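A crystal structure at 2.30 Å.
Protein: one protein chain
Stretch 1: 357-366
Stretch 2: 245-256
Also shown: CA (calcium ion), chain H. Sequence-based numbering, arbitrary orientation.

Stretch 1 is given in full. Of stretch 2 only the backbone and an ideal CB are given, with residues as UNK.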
ATOM      1  N   HIS A 357     -12.244  16.446  11.010  1.00 61.63           N
ATOM      2  CA  HIS A 357     -12.122  15.534   9.868  1.00 58.50           C
ATOM      3  C   HIS A 357     -11.175  14.380  10.133  1.00 55.89           C
ATOM      4  O   HIS A 357     -11.455  13.245   9.717  1.00 48.25           O
ATOM      5  CB  HIS A 357     -11.613  16.259   8.647  1.00 61.96           C
ATOM      6  CG  HIS A 357     -12.575  17.278   8.078  1.00 64.48           C
ATOM      7  ND1 HIS A 357     -12.150  18.426   7.496  1.00 57.60           N
ATOM      8  CD2 HIS A 357     -13.959  17.276   8.000  1.00 61.21           C
ATOM      9  CE1 HIS A 357     -13.207  19.105   7.066  1.00 60.69           C
ATOM     10  NE2 HIS A 357     -14.318  18.404   7.385  1.00 64.98           N
ATOM     11  N   ILE A 358     -10.043  14.654  10.793  1.00 53.61           N
ATOM     12  CA  ILE A 358      -9.014  13.590  11.085  1.00 51.80           C
ATOM     13  C   ILE A 358      -9.658  12.514  12.015  1.00 51.59           C
ATOM     14  O   ILE A 358      -9.609  11.324  11.730  1.00 56.55           O
ATOM     15  CB  ILE A 358      -7.714  14.182  11.673  1.00 48.52           C
ATOM     16  CG1 ILE A 358      -6.939  14.924  10.574  1.00 49.13           C
ATOM     17  CG2 ILE A 358      -6.843  13.082  12.297  1.00 45.28           C
ATOM     18  CD1 ILE A 358      -5.860  15.911  11.027  1.00 48.67           C
ATOM     19  N   ASN A 359     -10.389  12.958  13.024  1.00 51.43           N
ATOM     20  CA  ASN A 359     -11.038  12.051  13.959  1.00 51.01           C
ATOM     21  C   ASN A 359     -12.092  11.198  13.354  1.00 52.18           C
ATOM     22  O   ASN A 359     -12.131  10.014  13.650  1.00 55.11           O
ATOM     23  CB  ASN A 359     -11.601  12.785  15.200  1.00 52.46           C
ATOM     24  CG  ASN A 359     -10.485  13.307  16.130  1.00 54.06           C
ATOM     25  OD1 ASN A 359      -9.321  12.940  15.947  1.00 50.93           O
ATOM     26  ND2 ASN A 359     -10.823  14.206  17.079  1.00 52.06           N
ATOM     27  N   THR A 360     -12.945  11.765  12.507  1.00 52.38           N
ATOM     28  CA  THR A 360     -13.955  10.970  11.762  1.00 50.11           C
ATOM     29  C   THR A 360     -13.217   9.890  10.950  1.00 50.32           C
ATOM     30  O   THR A 360     -13.663   8.742  10.835  1.00 48.12           O
ATOM     31  CB  THR A 360     -14.778  11.903  10.848  1.00 52.28           C
ATOM     32  OG1 THR A 360     -15.331  12.948  11.657  1.00 52.46           O
ATOM     33  CG2 THR A 360     -15.916  11.178  10.059  1.00 46.26           C
ATOM     34  N   ALA A 361     -12.059  10.273  10.411  1.00 51.60           N
ATOM     35  CA  ALA A 361     -11.286   9.390   9.540  1.00 48.72           C
ATOM     36  C   ALA A 361     -10.691   8.273  10.380  1.00 47.45           C
ATOM     37  O   ALA A 361     -10.855   7.107  10.069  1.00 46.24           O
ATOM     38  CB  ALA A 361     -10.206  10.186   8.813  1.00 43.65           C
ATOM     39  N   THR A 362     -10.027   8.612  11.485  1.00 50.60           N
ATOM     40  CA  THR A 362      -9.409   7.542  12.325  1.00 49.69           C
ATOM     41  C   THR A 362     -10.456   6.677  13.035  1.00 51.05           C
ATOM     42  O   THR A 362     -10.274   5.476  13.141  1.00 52.26           O
ATOM     43  CB  THR A 362      -8.398   8.096  13.326  1.00 51.61           C
ATOM     44  OG1 THR A 362      -9.068   8.948  14.256  1.00 54.14           O
ATOM     45  CG2 THR A 362      -7.301   8.919  12.598  1.00 49.47           C
ATOM     46  N   GLU A 363     -11.572   7.244  13.479  1.00 54.98           N
ATOM     47  CA  GLU A 363     -12.696   6.409  13.959  1.00 59.61           C
ATOM     48  C   GLU A 363     -13.302   5.518  12.891  1.00 55.49           C
ATOM     49  O   GLU A 363     -13.785   4.442  13.191  1.00 54.47           O
ATOM     50  CB  GLU A 363     -13.811   7.237  14.563  1.00 69.27           C
ATOM     51  CG  GLU A 363     -13.422   7.930  15.866  1.00 83.57           C
ATOM     52  CD  GLU A 363     -14.277   9.173  16.130  1.00 94.78           C
ATOM     53  OE1 GLU A 363     -15.484   9.174  15.736  1.00 93.46           O
ATOM     54  OE2 GLU A 363     -13.736  10.151  16.707  1.00 91.96           O
ATOM     55  N   ALA A 364     -13.293   5.949  11.642  1.00 51.19           N
ATOM     56  CA  ALA A 364     -13.876   5.127  10.604  1.00 49.44           C
ATOM     57  C   ALA A 364     -12.946   3.942  10.273  1.00 48.99           C
ATOM     58  O   ALA A 364     -13.437   2.822  10.001  1.00 45.07           O
ATOM     59  CB  ALA A 364     -14.189   5.951   9.374  1.00 47.64           C
ATOM     60  N   CYS A 365     -11.624   4.166  10.291  1.00 46.92           N
ATOM     61  CA  CYS A 365     -10.677   3.044  10.106  1.00 46.92           C
ATOM     62  C   CYS A 365     -10.764   2.080  11.276  1.00 48.45           C
ATOM     63  O   CYS A 365     -10.670   0.870  11.091  1.00 51.57           O
ATOM     64  CB  CYS A 365      -9.236   3.491   9.961  1.00 47.20           C
ATOM     65  SG  CYS A 365      -8.867   4.555   8.536  1.00 48.32           S
ATOM     66  N   ALA A 366     -10.951   2.593  12.481  1.00 49.05           N
ATOM     67  CA  ALA A 366     -10.987   1.695  13.645  1.00 48.69           C
ATOM     68  C   ALA A 366     -12.266   0.785  13.546  1.00 52.67           C
ATOM     69  O   ALA A 366     -12.209  -0.441  13.773  1.00 48.85           O
ATOM     70  CB  ALA A 366     -10.902   2.473  14.969  1.00 43.09           C
ATOM     71  N   UNK A 245      -3.697   0.002  10.091  1.00 44.69           N
ATOM     72  CA  UNK A 245      -2.460   0.762   9.868  1.00 44.44           C
ATOM     73  C   UNK A 245      -2.747   2.183   9.379  1.00 44.01           C
ATOM     74  O   UNK A 245      -2.116   3.150   9.837  1.00 46.76           O
ATOM     75  CB  UNK A 245      -1.571   0.037   8.856  1.00 44.44           C
ATOM     76  N   UNK A 246      -3.654   2.321   8.419  1.00 43.97           N
ATOM     77  CA  UNK A 246      -4.064   3.682   7.958  1.00 44.94           C
ATOM     78  C   UNK A 246      -4.553   4.537   9.151  1.00 45.84           C
ATOM     79  O   UNK A 246      -4.120   5.657   9.348  1.00 49.72           O
ATOM     80  CB  UNK A 246      -5.169   3.580   6.905  1.00 44.94           C
ATOM     81  N   UNK A 247      -5.434   3.983   9.963  1.00 47.83           N
ATOM     82  CA  UNK A 247      -6.029   4.736  11.078  1.00 49.68           C
ATOM     83  C   UNK A 247      -5.090   4.965  12.240  1.00 49.26           C
ATOM     84  O   UNK A 247      -4.860   6.090  12.618  1.00 50.22           O
ATOM     85  CB  UNK A 247      -7.272   4.005  11.590  1.00 49.68           C
ATOM     86  N   UNK A 248      -4.511   3.907  12.775  1.00 45.64           N
ATOM     87  CA  UNK A 248      -3.587   4.034  13.934  1.00 52.10           C
ATOM     88  C   UNK A 248      -2.200   4.522  13.656  1.00 49.64           C
ATOM     89  O   UNK A 248      -1.647   5.111  14.517  1.00 65.87           O
ATOM     90  CB  UNK A 248      -3.454   2.675  14.624  1.00 52.10           C
ATOM     91  N   UNK A 249      -1.610   4.209  12.514  1.00 50.58           N
ATOM     92  CA  UNK A 249      -0.225   4.602  12.221  1.00 48.77           C
ATOM     93  C   UNK A 249      -0.125   5.777  11.268  1.00 46.87           C
ATOM     94  O   UNK A 249       0.476   6.777  11.615  1.00 45.80           O
ATOM     95  CB  UNK A 249       0.540   3.415  11.633  1.00 48.77           C
ATOM     96  N   UNK A 250      -0.651   5.650  10.049  1.00 46.62           N
ATOM     97  CA  UNK A 250      -0.314   6.615   9.004  1.00 43.86           C
ATOM     98  C   UNK A 250      -0.947   7.992   9.296  1.00 46.09           C
ATOM     99  O   UNK A 250      -0.326   9.032   9.018  1.00 45.74           O
ATOM    100  CB  UNK A 250      -0.778   6.096   7.641  1.00 43.86           C
ATOM    101  N   UNK A 251      -2.170   7.981   9.836  1.00 44.00           N
ATOM    102  CA  UNK A 251      -2.877   9.197  10.160  1.00 45.67           C
ATOM    103  C   UNK A 251      -2.556   9.607  11.606  1.00 47.71           C
ATOM    104  O   UNK A 251      -2.130  10.752  11.849  1.00 52.22           O
ATOM    105  CB  UNK A 251      -4.383   9.012   9.961  1.00 45.67           C
ATOM    106  N   UNK A 252      -2.670   8.675  12.549  1.00 50.83           N
ATOM    107  CA  UNK A 252      -2.611   9.021  13.991  1.00 52.87           C
ATOM    108  C   UNK A 252      -1.221   9.476  14.384  1.00 52.79           C
ATOM    109  O   UNK A 252      -1.093  10.488  15.067  1.00 53.60           O
ATOM    110  CB  UNK A 252      -3.022   7.827  14.855  1.00 52.87           C
ATOM    111  N   UNK A 253      -0.188   8.809  13.882  1.00 52.33           N
ATOM    112  CA  UNK A 253       1.167   9.003  14.432  1.00 54.17           C
ATOM    113  C   UNK A 253       1.758  10.389  14.105  1.00 52.19           C
ATOM    114  O   UNK A 253       2.413  10.998  14.979  1.00 54.32           O
ATOM    115  CB  UNK A 253       2.099   7.916  13.893  1.00 54.17           C
ATOM    116  N   UNK A 254       1.577  10.872  12.864  1.00 47.04           N
ATOM    117  CA  UNK A 254       1.985  12.262  12.553  1.00 48.68           C
ATOM    118  C   UNK A 254       1.173  13.340  13.323  1.00 47.89           C
ATOM    119  O   UNK A 254       1.713  14.373  13.725  1.00 50.42           O
ATOM    120  CB  UNK A 254       1.837  12.504  11.050  1.00 48.68           C
ATOM    121  N   UNK A 255      -0.102  13.074  13.572  1.00 50.16           N
ATOM    122  CA  UNK A 255      -0.934  13.997  14.343  1.00 51.92           C
ATOM    123  C   UNK A 255      -0.471  13.995  15.759  1.00 53.80           C
ATOM    124  O   UNK A 255      -0.412  15.052  16.346  1.00 57.54           O
ATOM    125  CB  UNK A 255      -2.417  13.628  14.264  1.00 51.92           C
ATOM    126  N   UNK A 256      -0.084  12.844  16.313  1.00 55.90           N
ATOM    127  CA  UNK A 256       0.385  12.856  17.710  1.00 53.53           C
ATOM    128  C   UNK A 256       1.633  13.749  17.815  1.00 52.88           C
ATOM    129  O   UNK A 256       1.730  14.617  18.700  1.00 63.30           O
ATOM    130  CB  UNK A 256       0.693  11.438  18.196  1.00 53.53           C
TER
HETATM  131 CA    CA H 506      -0.239   4.404  16.642  1.00 76.42          CA

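The two helices run roughly antiparallel, their directions 145° apart and their axes approaching to 8.0 Å. Stretch 2 meets the face of stretch 1 formed by Ile 358, Ala 361, Thr 362 and Cys 365.

At position 245 the CA-to-CB bond points away from stretch 1, which sets no demand; a polar residue is reasonable, and Glu 245 is found. At 246 the bond points sideways, and the ideal CB lies 4.2 Å from SG of Cys 365. A small or medium apolar side chain would suit the sulfur. The residue is Val 246, whose CG1 packs 3.8 Å from Cys 365 SG.

Position 247 is the most restrictive. Its CA is 4.6 Å from the CA of Thr 362, and an ideal CB would point toward stretch 1 and end 2.6 Å from CB of Cys 365, a clash. With this backbone only glycine fits. Gly 247 lets its CA rest 3.6 Å from Cys 365 CB.

Position 248 points away, but its backbone O lies 2.6 Å from the calcium ion CA; the main chain supplies this ligand, so many side chains would serve. It is Ser 248. Positions 249 and 250 are out of reach of stretch 1, which cannot choose between residues; they are Ala 249 and Lys 250.

At 251 the bond points toward stretch 1, with the ideal CB 3.9 Å from CG2 of Thr 362. Methyl groups line this site, so isoleucine, leucine or valine would suit. Ile 251 places its CG2 3.4 Å from Thr 362 CG2 and 3.7 Å from Ile 358 CG2, while its CD1 reaches to 4.5 Å from Ala 361 CB.

Position 252 points sideways, its ideal CB 5.0 Å from Thr 362 CG2, leaving room for a small polar or apolar group. In Thr 252, OG1 donates a hydrogen bond to Gly 247 O (2.6 Å) and touches Thr 362 CG2 at 3.6 Å.

Position 253 is out of reach of stretch 1 but close to the calcium, where an acidic side chain is attractive. Asp 253 binds the ion CA through OD1 at 2.6 Å. At 254 the N has no bond to the preceding turn and the helix kinks; proline, lacking an amide hydrogen, fits, and Pro 254 occupies it.

Position 255 again points toward stretch 1, its ideal CB 4.9 Å from Ile 358 CG2, inviting an aliphatic residue. Val 255 brings CG2 to 4.0 Å from Ile 358 CD1. Position 256 is out of reach and many residues would do, a small hydroxyl among them because the carbonyl of Thr 252 lies a turn before; Thr 256 OG1 donates a hydrogen bond to Thr 252 O at 3.1 Å.

Stretch 2, residues 245-256: EVGSAKITDPVT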
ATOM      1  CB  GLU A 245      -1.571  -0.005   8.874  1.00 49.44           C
ATOM      2  CG  GLU A 245      -0.351   0.719   8.279  1.00 52.40           C
ATOM      3  CD  GLU A 245       0.914   0.714   9.146  1.00 62.86           C
ATOM      4  OE1 GLU A 245       0.831   0.240  10.322  1.00 57.92           O
ATOM      5  OE2 GLU A 245       1.996   1.186   8.624  1.00 72.04           O
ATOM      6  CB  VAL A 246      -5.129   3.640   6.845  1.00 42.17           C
ATOM      7  CG1 VAL A 246      -5.625   5.033   6.529  1.00 40.49           C
ATOM      8  CG2 VAL A 246      -4.580   2.977   5.597  1.00 43.51           C
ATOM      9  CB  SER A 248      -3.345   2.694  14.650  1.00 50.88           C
ATOM     10  OG  SER A 248      -4.560   2.103  14.896  1.00 54.75           O
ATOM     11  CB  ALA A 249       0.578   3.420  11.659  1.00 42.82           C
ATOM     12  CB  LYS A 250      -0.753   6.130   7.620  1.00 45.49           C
ATOM     13  CG  LYS A 250      -0.230   4.780   7.185  1.00 47.84           C
ATOM     14  CD  LYS A 250      -0.510   4.516   5.716  1.00 47.68           C
ATOM     15  CE  LYS A 250       0.126   3.200   5.240  1.00 51.13           C
ATOM     16  NZ  LYS A 250      -0.033   3.114   3.745  1.00 52.51           N
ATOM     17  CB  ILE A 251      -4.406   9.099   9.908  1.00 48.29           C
ATOM     18  CG1 ILE A 251      -4.717   9.039   8.402  1.00 48.17           C
ATOM     19  CG2 ILE A 251      -5.115  10.332  10.470  1.00 44.19           C
ATOM     20  CD1 ILE A 251      -6.113   8.539   8.033  1.00 48.37           C
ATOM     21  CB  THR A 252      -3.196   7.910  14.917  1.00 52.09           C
ATOM     22  OG1 THR A 252      -4.591   7.746  14.606  1.00 51.83           O
ATOM     23  CG2 THR A 252      -3.086   8.252  16.414  1.00 52.83           C
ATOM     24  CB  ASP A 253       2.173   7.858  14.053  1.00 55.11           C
ATOM     25  CG  ASP A 253       1.913   6.494  14.805  1.00 61.14           C
ATOM     26  OD1 ASP A 253       1.076   6.442  15.768  1.00 63.56           O
ATOM     27  OD2 ASP A 253       2.578   5.463  14.414  1.00 70.01           O
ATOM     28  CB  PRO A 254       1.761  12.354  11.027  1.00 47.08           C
ATOM     29  CG  PRO A 254       1.895  10.949  10.530  1.00 46.16           C
ATOM     30  CD  PRO A 254       1.295  10.106  11.633  1.00 49.00           C
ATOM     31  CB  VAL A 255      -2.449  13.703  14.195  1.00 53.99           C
ATOM     32  CG1 VAL A 255      -3.330  14.560  15.124  1.00 53.49           C
ATOM     33  CG2 VAL A 255      -2.814  13.914  12.749  1.00 49.63           C
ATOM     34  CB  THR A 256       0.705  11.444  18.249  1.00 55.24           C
ATOM     35  OG1 THR A 256      -0.455  10.633  18.137  1.00 52.66           O
ATOM     36  CG2 THR A 256       1.196  11.495  19.787  1.00 52.75           C
TER
HETATM   37  O   HOH W   1      -1.520   2.630  17.751  1.00 58.72           O
HETATM   38  O   HOH W   2       0.854   2.174  15.454  1.00 47.36           O
HETATM   39  O   HOH W   3       1.979   3.961  17.672  1.00 68.99           O
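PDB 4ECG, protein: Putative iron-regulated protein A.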